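PDB 3PZF: serpin 2 from Anopheles gambiae, which inhibits the clip-domain serine proteases CLIPB9, CLIPB10 and CLIPB4 and so holds back melanization in the mosquito hemolymph. Local coordinates for residues Ala213-Asp225 with Tyr275-Lys287. Residues are numbered along the deposited sequence; the frame is centred on the assembly and turned at random.
Sequences AQYMEQNGQFYYD and YMEENEVNVTLPK
Y215 sets its ring against P286, whose CB lies over one face, 4.2 Å from the ring centroid in a CH-pi contact; the compact, rigid pyrrolidine ring offers C-H groups to the aromatic face. CD1 of Y215 also meets CG2 of T284 at 3.5 Å, and the tyrosine hydroxyl is tied to the backbone of P202. At the far end Y223 repeats the theme with an aliphatic stem: CG of E278 sits 3.5 Å from CE2 of Y223, over the ring face and offset toward its rim.

On the same face, N282 ND2 donates to N219 OD1 (2.8 Å), approaching from above the carbonyl plane, with the two amides turned 65° apart. With CG anti to the backbone N (chi1 -174°), the N282 amide is carried toward N219. On the other face V281, V283 and F222 form an apolar cluster: V281 CB comes to the edge of the F222 ring, V283 CG2 touches F222 CE2 at 3.9 Å, and V281 CG2 packs on CB of Y224. Q218, whose NE2 bonds to Y191 O, brings OE1 to the same ring's edge, in its plane. G220, paired with V281, has only hydrogen where the F222 ring lies over it.

Behind these side chains run paired backbone bonds, from M216 with L285 to Y224 with E277; K287 N adds a nearly straight bond to Q214 O (2.8 Å). K287 NZ forms a salt bridge with E343, and a water joins it to Y215 O. Strand 232-238 lies beside Y223-D225, with L235 and L237 against F222; strand 200-203 lies beside A213 and Y215; strand 366-369 borders 275-287 around E280, with F368 against V281. The result is the long, strongly twisted central antiparallel pair of serpin sheet C, whose edge strand 366-369 follows the reactive-centre loop.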
# COMPACT_ATOMS: atom_id res chain seq x y z
N ALA A 213 1.33 -15.42 -19.69
CA ALA A 213 1.91 -14.17 -19.24
C ALA A 213 3.18 -13.86 -20.01
O ALA A 213 3.75 -14.75 -20.63
CB ALA A 213 2.22 -14.25 -17.73
N GLN A 214 3.65 -12.61 -19.94
CA GLN A 214 4.94 -12.24 -20.53
C GLN A 214 5.96 -12.22 -19.42
O GLN A 214 5.75 -11.55 -18.43
CB GLN A 214 4.88 -10.83 -21.11
CG GLN A 214 3.91 -10.70 -22.27
CD GLN A 214 4.17 -9.43 -23.04
OE1 GLN A 214 5.16 -9.33 -23.78
NE2 GLN A 214 3.34 -8.43 -22.84
N TYR A 215 7.08 -12.91 -19.60
CA TYR A 215 8.01 -13.09 -18.48
C TYR A 215 9.35 -12.40 -18.71
O TYR A 215 9.71 -12.08 -19.84
CB TYR A 215 8.24 -14.58 -18.26
CG TYR A 215 7.08 -15.32 -17.60
CD1 TYR A 215 7.05 -15.53 -16.22
CD2 TYR A 215 6.02 -15.84 -18.39
CE1 TYR A 215 6.01 -16.24 -15.62
CE2 TYR A 215 4.98 -16.55 -17.82
CZ TYR A 215 4.99 -16.76 -16.43
OH TYR A 215 3.94 -17.46 -15.86
N MET A 216 10.07 -12.17 -17.63
CA MET A 216 11.44 -11.67 -17.70
C MET A 216 12.28 -12.56 -16.80
O MET A 216 11.76 -13.09 -15.83
CB MET A 216 11.52 -10.22 -17.22
CG MET A 216 10.82 -9.98 -15.92
SD MET A 216 10.72 -8.18 -15.67
CE MET A 216 10.05 -8.16 -14.03
N GLU A 217 13.54 -12.78 -17.17
CA GLU A 217 14.41 -13.77 -16.51
C GLU A 217 15.79 -13.20 -16.37
O GLU A 217 16.29 -12.56 -17.30
CB GLU A 217 14.50 -15.04 -17.38
CG GLU A 217 13.16 -15.65 -17.70
CD GLU A 217 13.27 -16.80 -18.70
OE1 GLU A 217 14.15 -17.67 -18.54
OE2 GLU A 217 12.46 -16.80 -19.65
N GLN A 218 16.42 -13.39 -15.20
CA GLN A 218 17.85 -13.13 -15.09
C GLN A 218 18.52 -14.04 -14.08
O GLN A 218 17.84 -14.66 -13.27
CB GLN A 218 18.10 -11.68 -14.65
CG GLN A 218 17.74 -11.40 -13.20
CD GLN A 218 18.15 -9.98 -12.85
OE1 GLN A 218 19.32 -9.70 -12.78
NE2 GLN A 218 17.18 -9.08 -12.73
N ASN A 219 19.85 -14.07 -14.13
CA ASN A 219 20.68 -14.64 -13.07
C ASN A 219 21.27 -13.51 -12.27
O ASN A 219 21.84 -12.57 -12.84
CB ASN A 219 21.86 -15.40 -13.68
CG ASN A 219 21.42 -16.60 -14.45
OD1 ASN A 219 20.81 -17.51 -13.88
ND2 ASN A 219 21.74 -16.63 -15.76
N GLY A 220 21.18 -13.58 -10.95
CA GLY A 220 21.83 -12.58 -10.13
C GLY A 220 22.07 -13.02 -8.72
O GLY A 220 21.76 -14.14 -8.34
N GLN A 221 22.67 -12.13 -7.94
CA GLN A 221 22.90 -12.35 -6.52
C GLN A 221 21.82 -11.60 -5.77
O GLN A 221 21.77 -10.36 -5.82
CB GLN A 221 24.27 -11.79 -6.14
CG GLN A 221 25.43 -12.38 -6.96
CD GLN A 221 25.89 -13.76 -6.47
OE1 GLN A 221 26.90 -14.29 -6.95
NE2 GLN A 221 25.16 -14.34 -5.52
N PHE A 222 20.94 -12.33 -5.09
CA PHE A 222 19.82 -11.70 -4.38
C PHE A 222 19.60 -12.37 -3.03
O PHE A 222 19.79 -13.56 -2.88
CB PHE A 222 18.52 -11.84 -5.17
CG PHE A 222 18.59 -11.33 -6.59
CD1 PHE A 222 18.52 -9.95 -6.84
CD2 PHE A 222 18.71 -12.21 -7.66
CE1 PHE A 222 18.58 -9.46 -8.15
CE2 PHE A 222 18.78 -11.73 -8.96
CZ PHE A 222 18.71 -10.36 -9.21
N TYR A 223 19.12 -11.61 -2.06
CA TYR A 223 18.61 -12.21 -0.83
C TYR A 223 17.44 -13.11 -1.17
O TYR A 223 16.49 -12.71 -1.88
CB TYR A 223 18.22 -11.16 0.19
CG TYR A 223 19.41 -10.52 0.87
CD1 TYR A 223 19.86 -10.99 2.10
CD2 TYR A 223 20.10 -9.46 0.28
CE1 TYR A 223 20.95 -10.42 2.72
CE2 TYR A 223 21.19 -8.88 0.90
CZ TYR A 223 21.62 -9.38 2.12
OH TYR A 223 22.68 -8.80 2.75
N TYR A 224 17.48 -14.32 -0.61
CA TYR A 224 16.59 -15.38 -1.02
C TYR A 224 16.51 -16.42 0.10
O TYR A 224 17.48 -16.64 0.85
CB TYR A 224 17.14 -16.04 -2.29
CG TYR A 224 16.50 -17.36 -2.58
CD1 TYR A 224 15.29 -17.44 -3.24
CD2 TYR A 224 17.10 -18.55 -2.15
CE1 TYR A 224 14.69 -18.66 -3.47
CE2 TYR A 224 16.52 -19.76 -2.38
CZ TYR A 224 15.32 -19.82 -3.05
OH TYR A 224 14.74 -21.04 -3.26
N ASP A 225 15.36 -17.06 0.24
CA ASP A 225 15.29 -18.28 1.03
C ASP A 225 14.08 -19.08 0.60
O ASP A 225 13.11 -18.51 0.12
CB ASP A 225 15.21 -17.97 2.56
CG ASP A 225 15.39 -19.24 3.42
OD1 ASP A 225 16.24 -20.09 3.08
OD2 ASP A 225 14.65 -19.41 4.40
N TYR A 275 15.76 -15.17 7.76
CA TYR A 275 16.45 -16.31 7.17
C TYR A 275 17.01 -16.09 5.76
O TYR A 275 17.75 -16.92 5.24
CB TYR A 275 15.48 -17.48 7.10
CG TYR A 275 15.34 -18.26 8.38
CD1 TYR A 275 15.65 -17.70 9.62
CD2 TYR A 275 14.90 -19.57 8.36
CE1 TYR A 275 15.51 -18.41 10.79
CE2 TYR A 275 14.78 -20.30 9.52
CZ TYR A 275 15.09 -19.71 10.74
OH TYR A 275 14.95 -20.44 11.88
N MET A 276 16.65 -14.99 5.11
CA MET A 276 17.14 -14.78 3.76
C MET A 276 18.61 -14.42 3.76
O MET A 276 19.04 -13.64 4.58
CB MET A 276 16.33 -13.66 3.07
CG MET A 276 14.87 -14.02 2.94
SD MET A 276 13.87 -12.60 2.36
CE MET A 276 14.36 -12.59 0.61
N GLU A 277 19.38 -14.96 2.83
CA GLU A 277 20.74 -14.50 2.65
C GLU A 277 21.07 -14.42 1.17
O GLU A 277 20.35 -14.97 0.34
CB GLU A 277 21.73 -15.45 3.38
CG GLU A 277 21.62 -16.89 2.95
CD GLU A 277 22.52 -17.81 3.78
OE1 GLU A 277 23.31 -17.29 4.61
OE2 GLU A 277 22.43 -19.05 3.62
N GLU A 278 22.13 -13.71 0.83
CA GLU A 278 22.51 -13.57 -0.57
C GLU A 278 22.87 -14.91 -1.19
O GLU A 278 23.77 -15.63 -0.72
CB GLU A 278 23.71 -12.63 -0.73
CG GLU A 278 23.38 -11.16 -0.61
CD GLU A 278 24.41 -10.30 -1.30
OE1 GLU A 278 25.22 -10.84 -2.09
OE2 GLU A 278 24.41 -9.07 -1.06
N ASN A 279 22.18 -15.22 -2.29
CA ASN A 279 22.39 -16.47 -3.02
C ASN A 279 22.48 -16.16 -4.53
O ASN A 279 21.97 -15.13 -4.99
CB ASN A 279 21.18 -17.39 -2.83
CG ASN A 279 21.19 -18.14 -1.51
OD1 ASN A 279 20.59 -17.70 -0.51
ND2 ASN A 279 21.81 -19.30 -1.52
N GLU A 280 23.08 -17.06 -5.31
CA GLU A 280 22.92 -16.99 -6.76
C GLU A 280 21.51 -17.49 -7.05
O GLU A 280 21.15 -18.57 -6.60
CB GLU A 280 23.95 -17.88 -7.44
CG GLU A 280 25.20 -17.15 -7.85
CD GLU A 280 24.95 -16.25 -9.05
OE1 GLU A 280 24.15 -16.63 -9.93
OE2 GLU A 280 25.56 -15.16 -9.11
N VAL A 281 20.70 -16.72 -7.78
CA VAL A 281 19.33 -17.13 -8.04
C VAL A 281 18.99 -16.86 -9.48
O VAL A 281 19.33 -15.81 -10.01
CB VAL A 281 18.31 -16.35 -7.19
CG1 VAL A 281 16.88 -16.97 -7.32
CG2 VAL A 281 18.76 -16.30 -5.73
N ASN A 282 18.33 -17.82 -10.12
CA ASN A 282 17.73 -17.56 -11.43
C ASN A 282 16.27 -17.19 -11.22
O ASN A 282 15.50 -18.00 -10.70
CB ASN A 282 17.82 -18.77 -12.36
CG ASN A 282 17.31 -18.43 -13.76
OD1 ASN A 282 16.11 -18.41 -14.01
ND2 ASN A 282 18.24 -18.13 -14.67
N VAL A 283 15.93 -15.95 -11.58
CA VAL A 283 14.64 -15.36 -11.27
C VAL A 283 13.83 -15.23 -12.54
O VAL A 283 14.30 -14.64 -13.51
CB VAL A 283 14.81 -13.92 -10.72
CG1 VAL A 283 13.45 -13.23 -10.52
CG2 VAL A 283 15.61 -13.94 -9.40
N THR A 284 12.63 -15.82 -12.52
CA THR A 284 11.64 -15.62 -13.59
C THR A 284 10.39 -15.00 -12.97
O THR A 284 9.84 -15.57 -12.01
CB THR A 284 11.23 -16.98 -14.24
OG1 THR A 284 12.38 -17.61 -14.80
CG2 THR A 284 10.18 -16.75 -15.38
N LEU A 285 9.96 -13.86 -13.50
CA LEU A 285 8.80 -13.12 -12.99
C LEU A 285 7.92 -12.72 -14.16
O LEU A 285 8.44 -12.36 -15.23
CB LEU A 285 9.20 -11.84 -12.29
CG LEU A 285 9.88 -12.02 -10.92
CD1 LEU A 285 10.36 -10.66 -10.48
CD2 LEU A 285 8.87 -12.57 -9.92
N PRO A 286 6.61 -12.78 -13.96
CA PRO A 286 5.72 -12.28 -15.01
C PRO A 286 5.64 -10.77 -14.90
O PRO A 286 5.61 -10.25 -13.78
CB PRO A 286 4.37 -12.91 -14.67
CG PRO A 286 4.40 -13.09 -13.16
CD PRO A 286 5.86 -13.38 -12.83
N LYS A 287 5.63 -10.07 -16.02
CA LYS A 287 5.45 -8.63 -15.99
C LYS A 287 3.97 -8.34 -15.71
O LYS A 287 3.09 -9.12 -16.07
CB LYS A 287 5.91 -8.02 -17.32
CG LYS A 287 7.43 -8.15 -17.51
CD LYS A 287 7.95 -7.46 -18.75
CE LYS A 287 7.75 -8.32 -20.00
NZ LYS A 287 8.28 -7.68 -21.25
O HOH W 1 2.38 -10.74 -18.17
O HOH W 2 8.93 -10.40 -22.13